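Local coordinates for uncharacterized protein (Treponema denticola ATCC 35404, PDB 6R9N) that senses iron and oxygen for bacterial chemotaxis, using a di-iron centre of metallo-beta-lactamase type that stabilises an iron-peroxy species, at residues T179-D184 with G226-D231; L216-I221 with E232-F237. One frame throughout, in Å; residues are numbered along the deposited sequence.

From the N terminus the chain passes first through T179-D184, a loop leading into helix 185-199. Helices 185-199 and 203-215 and strand 220-222 follow before G226-D231 returns to that loop and interaction 1 closes the excursion. Interaction 2 starts within this circuit, at L216-I221, but ends beyond it at E232-F237, so the two contacts cross rather than nest. Its shorter loop holds the iron ligands Q224 and H225, and strand 229-230. I221 N and Y229 O, 2.8 Å apart in a probable hydrogen bond, join the contacts directly. Together they illustrate how a sheet edge, an approaching loop and a following helix are tied together.

Interaction 1: residues T179-D184 with G226-D231; sequences TTFVED and GAIYKD
At F181 and I228 the two backbones run parallel and form a single bridge, where I228 N gives a nearly straight bond (178°) to T180 O at 2.9 Å and I228 O takes V182 N from above its carbonyl plane, also at 2.9 Å. Farther along, a water accepts the N-H of K230 at 2.7 Å and lies within hydrogen-bonding reach of the carbonyl oxygens of V182 and I228. The F181 ring is sandwiched: the methylene K230 CE lies over one face, 3.5 Å from the ring centroid, while CG2 of T180 sits over the other. I228 O lies at the ring edge. The contact thus adds a loop beside strand 229-230, at the border of the second sheet of the metallo-beta-lactamase fold, just after the iron ligands Q224 and H225. A bend at chi4 (62°) turns K230 NZ off-centre above F181, in a cation-pi contact, and toward E183 OE1, to which it makes a salt bridge with a weak hydrogen bond at 3.3 Å. On the other side of the bridge, V182 CG2 packs against A227 CB at 3.8 Å and over a face of the Y229 ring, whose OH bonds to the carbonyl of G169.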
ATOM      1  N   THR A 179     -20.470 -13.502  12.324  1.00 55.69           N
ATOM      2  CA  THR A 179     -19.979 -14.501  13.266  1.00 43.82           C
ATOM      3  C   THR A 179     -18.460 -14.447  13.437  1.00 44.13           C
ATOM      4  O   THR A 179     -17.762 -13.825  12.639  1.00 50.54           O
ATOM      5  CB  THR A 179     -20.355 -15.923  12.819  1.00 48.56           C
ATOM      6  OG1 THR A 179     -19.668 -16.868  13.643  1.00 51.81           O
ATOM      7  CG2 THR A 179     -19.958 -16.151  11.371  1.00 50.10           C
ATOM      8  N   THR A 180     -17.934 -15.139  14.450  1.00 38.62           N
ATOM      9  CA  THR A 180     -16.497 -15.071  14.675  1.00 40.00           C
ATOM     10  C   THR A 180     -15.750 -15.989  13.709  1.00 35.83           C
ATOM     11  O   THR A 180     -14.774 -15.574  13.074  1.00 32.53           O
ATOM     12  CB  THR A 180     -16.156 -15.424  16.126  1.00 40.43           C
ATOM     13  OG1 THR A 180     -16.827 -14.522  17.017  1.00 45.67           O
ATOM     14  CG2 THR A 180     -14.649 -15.316  16.366  1.00 35.39           C
ATOM     15  N   PHE A 181     -16.205 -17.231  13.570  1.00 33.36           N
ATOM     16  CA  PHE A 181     -15.566 -18.210  12.703  1.00 35.38           C
ATOM     17  C   PHE A 181     -16.364 -18.503  11.435  1.00 37.67           C
ATOM     18  O   PHE A 181     -17.592 -18.472  11.432  1.00 38.78           O
ATOM     19  CB  PHE A 181     -15.325 -19.504  13.477  1.00 34.22           C
ATOM     20  CG  PHE A 181     -14.494 -19.308  14.711  1.00 36.27           C
ATOM     21  CD1 PHE A 181     -13.134 -19.017  14.605  1.00 30.74           C
ATOM     22  CD2 PHE A 181     -15.074 -19.379  15.976  1.00 31.92           C
ATOM     23  CE1 PHE A 181     -12.357 -18.827  15.741  1.00 31.58           C
ATOM     24  CE2 PHE A 181     -14.308 -19.203  17.115  1.00 34.13           C
ATOM     25  CZ  PHE A 181     -12.947 -18.917  17.002  1.00 35.68           C
ATOM     26  N   VAL A 182     -15.640 -18.756  10.349  1.00 35.19           N
ATOM     27  CA  VAL A 182     -16.212 -19.323   9.132  1.00 37.00           C
ATOM     28  C   VAL A 182     -16.721 -20.734   9.426  1.00 39.34           C
ATOM     29  O   VAL A 182     -16.012 -21.550  10.028  1.00 39.48           O
ATOM     30  CB  VAL A 182     -15.146 -19.338   8.026  1.00 32.41           C
ATOM     31  CG1 VAL A 182     -15.681 -19.914   6.735  1.00 33.15           C
ATOM     32  CG2 VAL A 182     -14.603 -17.952   7.782  1.00 30.62           C
ATOM     33  N   GLU A 183     -17.973 -21.031   9.044  1.00 41.49           N
ATOM     34  CA  GLU A 183     -18.352 -22.443   9.171  1.00 44.26           C
ATOM     35  C   GLU A 183     -18.873 -23.079   7.892  1.00 44.03           C
ATOM     36  O   GLU A 183     -19.022 -24.297   7.842  1.00 47.25           O
ATOM     37  CB  GLU A 183     -19.288 -22.705  10.343  1.00 53.24           C
ATOM     38  CG  GLU A 183     -18.499 -22.645  11.709  1.00 61.73           C
ATOM     39  CD  GLU A 183     -17.462 -23.769  11.818  1.00 67.74           C
ATOM     40  OE1 GLU A 183     -16.375 -23.547  12.391  1.00 75.76           O
ATOM     41  OE2 GLU A 183     -17.692 -24.869  11.264  1.00 73.02           O
ATOM     42  N   ASP A 184     -19.081 -22.317   6.831  1.00 45.73           N
ATOM     43  CA  ASP A 184     -19.394 -22.928   5.541  1.00 44.63           C
ATOM     44  C   ASP A 184     -18.529 -22.227   4.504  1.00 39.83           C
ATOM     45  O   ASP A 184     -18.791 -21.073   4.151  1.00 37.84           O
ATOM     46  CB  ASP A 184     -20.880 -22.842   5.178  1.00 42.51           C
ATOM     47  CG  ASP A 184     -21.177 -23.453   3.818  1.00 51.47           C
ATOM     48  OD1 ASP A 184     -20.593 -24.534   3.492  1.00 52.27           O
ATOM     49  OD2 ASP A 184     -21.955 -22.840   3.046  1.00 56.44           O
ATOM     50  N   GLY A 226     -12.773  -9.756   8.090  1.00 30.00           N
ATOM     51  CA  GLY A 226     -13.707 -10.861   8.005  1.00 28.35           C
ATOM     52  C   GLY A 226     -13.412 -11.961   8.993  1.00 30.61           C
ATOM     53  O   GLY A 226     -12.455 -11.916   9.769  1.00 29.61           O
ATOM     54  N   ALA A 227     -14.250 -12.994   8.932  1.00 31.84           N
ATOM     55  CA  ALA A 227     -14.255 -14.026   9.956  1.00 29.73           C
ATOM     56  C   ALA A 227     -13.011 -14.907   9.863  1.00 28.85           C
ATOM     57  O   ALA A 227     -12.321 -14.966   8.839  1.00 28.88           O
ATOM     58  CB  ALA A 227     -15.517 -14.881   9.856  1.00 30.24           C
ATOM     59  N   ILE A 228     -12.757 -15.616  10.958  1.00 28.19           N
ATOM     60  CA  ILE A 228     -11.542 -16.393  11.200  1.00 28.99           C
ATOM     61  C   ILE A 228     -11.749 -17.827  10.731  1.00 29.43           C
ATOM     62  O   ILE A 228     -12.822 -18.407  10.929  1.00 32.78           O
ATOM     63  CB  ILE A 228     -11.181 -16.343  12.704  1.00 25.60           C
ATOM     64  CG1 ILE A 228     -10.766 -14.925  13.105  1.00 23.81           C
ATOM     65  CG2 ILE A 228     -10.085 -17.375  13.057  1.00 27.78           C
ATOM     66  CD1 ILE A 228     -11.124 -14.542  14.524  1.00 29.45           C
ATOM     67  N   TYR A 229     -10.716 -18.413  10.121  1.00 28.86           N
ATOM     68  CA  TYR A 229     -10.737 -19.818   9.718  1.00 27.14           C
ATOM     69  C   TYR A 229     -10.174 -20.680  10.839  1.00 29.37           C
ATOM     70  O   TYR A 229      -9.083 -20.403  11.348  1.00 31.62           O
ATOM     71  CB  TYR A 229      -9.910 -20.024   8.438  1.00 27.77           C
ATOM     72  CG  TYR A 229     -10.274 -19.075   7.313  1.00 25.85           C
ATOM     73  CD1 TYR A 229      -9.749 -17.784   7.260  1.00 25.75           C
ATOM     74  CD2 TYR A 229     -11.136 -19.467   6.305  1.00 24.21           C
ATOM     75  CE1 TYR A 229     -10.085 -16.913   6.233  1.00 23.66           C
ATOM     76  CE2 TYR A 229     -11.477 -18.607   5.276  1.00 24.18           C
ATOM     77  CZ  TYR A 229     -10.952 -17.327   5.250  1.00 24.48           C
ATOM     78  OH  TYR A 229     -11.309 -16.457   4.241  1.00 26.32           O
ATOM     79  N   LYS A 230     -10.922 -21.702  11.249  1.00 31.47           N
ATOM     80  CA  LYS A 230     -10.410 -22.642  12.237  1.00 33.21           C
ATOM     81  C   LYS A 230     -10.738 -24.064  11.803  1.00 35.79           C
ATOM     82  O   LYS A 230     -11.629 -24.294  10.980  1.00 34.85           O
ATOM     83  CB  LYS A 230     -10.916 -22.339  13.657  1.00 34.34           C
ATOM     84  CG  LYS A 230     -12.344 -22.730  13.952  1.00 40.65           C
ATOM     85  CD  LYS A 230     -12.612 -22.628  15.463  1.00 40.86           C
ATOM     86  CE  LYS A 230     -14.110 -22.567  15.789  1.00 42.95           C
ATOM     87  NZ  LYS A 230     -14.881 -23.773  15.380  1.00 47.19           N
ATOM     88  N   ASP A 231      -9.933 -25.003  12.302  1.00 37.08           N
ATOM     89  CA  ASP A 231     -10.112 -26.457  12.122  1.00 40.01           C
ATOM     90  C   ASP A 231     -10.126 -26.783  10.630  1.00 38.18           C
ATOM     91  O   ASP A 231      -9.227 -26.333   9.903  1.00 38.15           O
ATOM     92  CB  ASP A 231     -11.361 -26.884  12.884  1.00 46.15           C
ATOM     93  CG  ASP A 231     -11.253 -26.630  14.368  1.00 50.31           C
ATOM     94  OD1 ASP A 231     -10.120 -26.619  14.894  1.00 54.00           O
ATOM     95  OD2 ASP A 231     -12.309 -26.425  15.002  1.00 51.58           O
TER
HETATM   96  O   HOH W   1     -13.620 -21.505  10.885  1.00 34.91           O

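Interaction 2: residues L216-I221 with E232-F237; sequences LNPLMI and EQVNNF
Near the start of helix 232-242, the carbonyl O of E232 accepts N236 N at 2.9 Å. Q233 makes no contact with L216-I221 and braces its own helix instead: its OE1 receives N236 ND2 at 2.8 Å along a fairly straight path (165°), although the donor stands well above the plane of the Q233 amide carbonyl. One residue on, V234 carries most of the helix side of the contact, its two methyls having separate tasks. CG1, anti to the backbone N (chi1 171°), meets I221 CD1 at 3.9 Å and has the ring atom P218 CG a little farther off. CG2, beside the backbone N, presses on the main chain itself, 3.4 Å from L219 O and 3.9 Å from M220 CA. No hydrogen bond crosses between the segments, so the fit rests on apolar packing, with the V234 methyls set against side chains and against the main chain of L219 and M220. F237 comes next on the same side of the helix, three residues after V234. Its CG is also anti to the backbone N, and the ring reaches I221 CD1 through CD2 at 4.2 Å, approached obliquely. I221 is extended to its tip (chi2 177°), which lets a single methyl, CD1, touch both V234 and F237. M220, next to it in the strand, points to the other side and packs on F181, I228 and K230. The helix therefore rests on one face of the second sheet, in keeping with the layered helix-sheet-sheet-helix plan of the metallo-beta-lactamase fold. Here P218 also touches Y156 of strand 153-157, the F237 ring meets that of Y229 on strand 229-230, and F185 and I192 of helix 185-199 pack against F237.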
ATOM      1  N   LEU A 216       4.198 -24.575   8.861  1.00 36.02           N
ATOM      2  CA  LEU A 216       3.606 -24.239  10.140  1.00 38.50           C
ATOM      3  C   LEU A 216       2.328 -25.052  10.247  1.00 40.57           C
ATOM      4  O   LEU A 216       1.665 -25.323   9.251  1.00 48.60           O
ATOM      5  CB  LEU A 216       3.302 -22.744  10.237  1.00 34.53           C
ATOM      6  CG  LEU A 216       4.201 -21.651   9.657  1.00 30.85           C
ATOM      7  CD1 LEU A 216       3.343 -20.429   9.401  1.00 31.94           C
ATOM      8  CD2 LEU A 216       5.325 -21.294  10.599  1.00 34.20           C
ATOM      9  N   ASN A 217       1.974 -25.458  11.416  1.00 38.67           N
ATOM     10  CA  ASN A 217       0.712 -26.187  11.327  1.00 44.39           C
ATOM     11  C   ASN A 217      -0.340 -25.379  12.055  1.00 37.71           C
ATOM     12  O   ASN A 217      -0.698 -25.724  13.181  1.00 36.49           O
ATOM     13  CB  ASN A 217       0.816 -27.600  11.903  1.00 47.55           C
ATOM     14  CG  ASN A 217       1.873 -28.421  11.208  1.00 54.25           C
ATOM     15  OD1 ASN A 217       3.050 -28.404  11.595  1.00 57.14           O
ATOM     16  ND2 ASN A 217       1.472 -29.126  10.153  1.00 49.28           N
ATOM     17  N   PRO A 218      -0.832 -24.289  11.461  1.00 34.61           N
ATOM     18  CA  PRO A 218      -1.736 -23.405  12.198  1.00 33.82           C
ATOM     19  C   PRO A 218      -3.075 -24.072  12.441  1.00 32.94           C
ATOM     20  O   PRO A 218      -3.603 -24.787  11.586  1.00 33.19           O
ATOM     21  CB  PRO A 218      -1.885 -22.192  11.271  1.00 32.89           C
ATOM     22  CG  PRO A 218      -1.679 -22.734   9.916  1.00 32.92           C
ATOM     23  CD  PRO A 218      -0.740 -23.907  10.039  1.00 37.37           C
ATOM     24  N   LEU A 219      -3.617 -23.828  13.631  1.00 35.20           N
ATOM     25  CA  LEU A 219      -4.979 -24.217  13.948  1.00 29.99           C
ATOM     26  C   LEU A 219      -6.002 -23.168  13.544  1.00 31.83           C
ATOM     27  O   LEU A 219      -7.173 -23.509  13.351  1.00 34.30           O
ATOM     28  CB  LEU A 219      -5.091 -24.507  15.445  1.00 32.93           C
ATOM     29  CG  LEU A 219      -4.218 -25.694  15.871  1.00 38.23           C
ATOM     30  CD1 LEU A 219      -4.132 -25.816  17.383  1.00 35.34           C
ATOM     31  CD2 LEU A 219      -4.759 -26.982  15.252  1.00 34.44           C
ATOM     32  N   MET A 220      -5.591 -21.909  13.396  1.00 29.48           N
ATOM     33  CA  MET A 220      -6.476 -20.842  12.940  1.00 30.23           C
ATOM     34  C   MET A 220      -5.729 -19.938  11.972  1.00 30.84           C
ATOM     35  O   MET A 220      -4.517 -19.732  12.098  1.00 25.47           O
ATOM     36  CB  MET A 220      -6.986 -19.939  14.077  1.00 24.60           C
ATOM     37  CG  MET A 220      -7.968 -20.541  15.036  1.00 35.01           C
ATOM     38  SD  MET A 220      -8.566 -19.280  16.187  1.00 30.77           S
ATOM     39  CE  MET A 220      -9.317 -20.368  17.398  1.00 36.20           C
ATOM     40  N   ILE A 221      -6.483 -19.352  11.045  1.00 26.56           N
ATOM     41  CA  ILE A 221      -6.001 -18.264  10.209  1.00 23.16           C
ATOM     42  C   ILE A 221      -6.919 -17.071  10.448  1.00 26.30           C
ATOM     43  O   ILE A 221      -8.110 -17.121  10.113  1.00 26.03           O
ATOM     44  CB  ILE A 221      -5.958 -18.661   8.722  1.00 25.63           C
ATOM     45  CG1 ILE A 221      -4.897 -19.749   8.512  1.00 26.56           C
ATOM     46  CG2 ILE A 221      -5.678 -17.435   7.843  1.00 26.62           C
ATOM     47  CD1 ILE A 221      -4.790 -20.294   7.089  1.00 31.30           C
ATOM     48  N   GLU A 232     -11.119 -27.520  10.133  1.00 38.22           N
ATOM     49  CA  GLU A 232     -11.163 -27.913   8.733  1.00 37.58           C
ATOM     50  C   GLU A 232     -11.201 -26.717   7.793  1.00 34.00           C
ATOM     51  O   GLU A 232     -10.884 -26.860   6.611  1.00 36.71           O
ATOM     52  CB  GLU A 232     -12.379 -28.805   8.494  1.00 39.01           C
ATOM     53  CG  GLU A 232     -13.702 -28.054   8.518  1.00 47.16           C
ATOM     54  CD  GLU A 232     -14.222 -27.789   9.940  1.00 56.41           C
ATOM     55  OE1 GLU A 232     -13.927 -28.603  10.851  1.00 56.37           O
ATOM     56  OE2 GLU A 232     -14.930 -26.765  10.142  1.00 57.69           O
ATOM     57  N   GLN A 233     -11.609 -25.545   8.271  1.00 36.93           N
ATOM     58  CA  GLN A 233     -11.662 -24.402   7.372  1.00 36.40           C
ATOM     59  C   GLN A 233     -10.274 -23.855   7.045  1.00 32.34           C
ATOM     60  O   GLN A 233     -10.113 -23.233   5.989  1.00 28.84           O
ATOM     61  CB  GLN A 233     -12.563 -23.302   7.960  1.00 34.75           C
ATOM     62  CG  GLN A 233     -14.048 -23.678   8.115  1.00 36.36           C
ATOM     63  CD  GLN A 233     -14.714 -24.142   6.818  1.00 38.35           C
ATOM     64  OE1 GLN A 233     -14.136 -24.071   5.743  1.00 39.58           O
ATOM     65  NE2 GLN A 233     -15.938 -24.628   6.928  1.00 41.69           N
ATOM     66  N   VAL A 234      -9.277 -24.083   7.913  1.00 31.21           N
ATOM     67  CA  VAL A 234      -7.889 -23.785   7.556  1.00 31.61           C
ATOM     68  C   VAL A 234      -7.480 -24.582   6.329  1.00 32.16           C
ATOM     69  O   VAL A 234      -6.978 -24.027   5.347  1.00 33.25           O
ATOM     70  CB  VAL A 234      -6.939 -24.086   8.730  1.00 33.34           C
ATOM     71  CG1 VAL A 234      -5.484 -23.969   8.244  1.00 27.36           C
ATOM     72  CG2 VAL A 234      -7.221 -23.173   9.936  1.00 28.61           C
ATOM     73  N   ASN A 235      -7.679 -25.903   6.377  1.00 35.62           N
ATOM     74  CA  ASN A 235      -7.412 -26.752   5.220  1.00 37.38           C
ATOM     75  C   ASN A 235      -8.214 -26.300   4.010  1.00 33.57           C
ATOM     76  O   ASN A 235      -7.693 -26.258   2.890  1.00 34.06           O
ATOM     77  CB  ASN A 235      -7.733 -28.208   5.543  1.00 41.81           C
ATOM     78  CG  ASN A 235      -6.593 -28.904   6.234  1.00 55.49           C
ATOM     79  OD1 ASN A 235      -5.436 -28.496   6.107  1.00 53.62           O
ATOM     80  ND2 ASN A 235      -6.911 -29.955   6.993  1.00 63.81           N
ATOM     81  N   ASN A 236      -9.493 -26.001   4.212  1.00 33.19           N
ATOM     82  CA  ASN A 236     -10.331 -25.593   3.094  1.00 34.68           C
ATOM     83  C   ASN A 236      -9.767 -24.344   2.435  1.00 30.79           C
ATOM     84  O   ASN A 236      -9.601 -24.296   1.215  1.00 30.99           O
ATOM     85  CB  ASN A 236     -11.758 -25.343   3.576  1.00 33.00           C
ATOM     86  CG  ASN A 236     -12.554 -26.623   3.742  1.00 38.03           C
ATOM     87  OD1 ASN A 236     -12.155 -27.687   3.265  1.00 38.28           O
ATOM     88  ND2 ASN A 236     -13.699 -26.519   4.398  1.00 31.44           N
ATOM     89  N   PHE A 237      -9.426 -23.336   3.239  1.00 32.32           N
ATOM     90  CA  PHE A 237      -8.899 -22.102   2.674  1.00 33.12           C
ATOM     91  C   PHE A 237      -7.576 -22.347   1.954  1.00 29.52           C
ATOM     92  O   PHE A 237      -7.386 -21.922   0.806  1.00 27.53           O
ATOM     93  CB  PHE A 237      -8.725 -21.042   3.764  1.00 29.77           C
ATOM     94  CG  PHE A 237      -8.060 -19.805   3.256  1.00 27.66           C
ATOM     95  CD1 PHE A 237      -8.771 -18.897   2.484  1.00 29.02           C
ATOM     96  CD2 PHE A 237      -6.717 -19.591   3.466  1.00 24.75           C
ATOM     97  CE1 PHE A 237      -8.157 -17.777   1.983  1.00 28.24           C
ATOM     98  CE2 PHE A 237      -6.100 -18.477   2.959  1.00 28.74           C
ATOM     99  CZ  PHE A 237      -6.823 -17.564   2.215  1.00 23.49           C
TER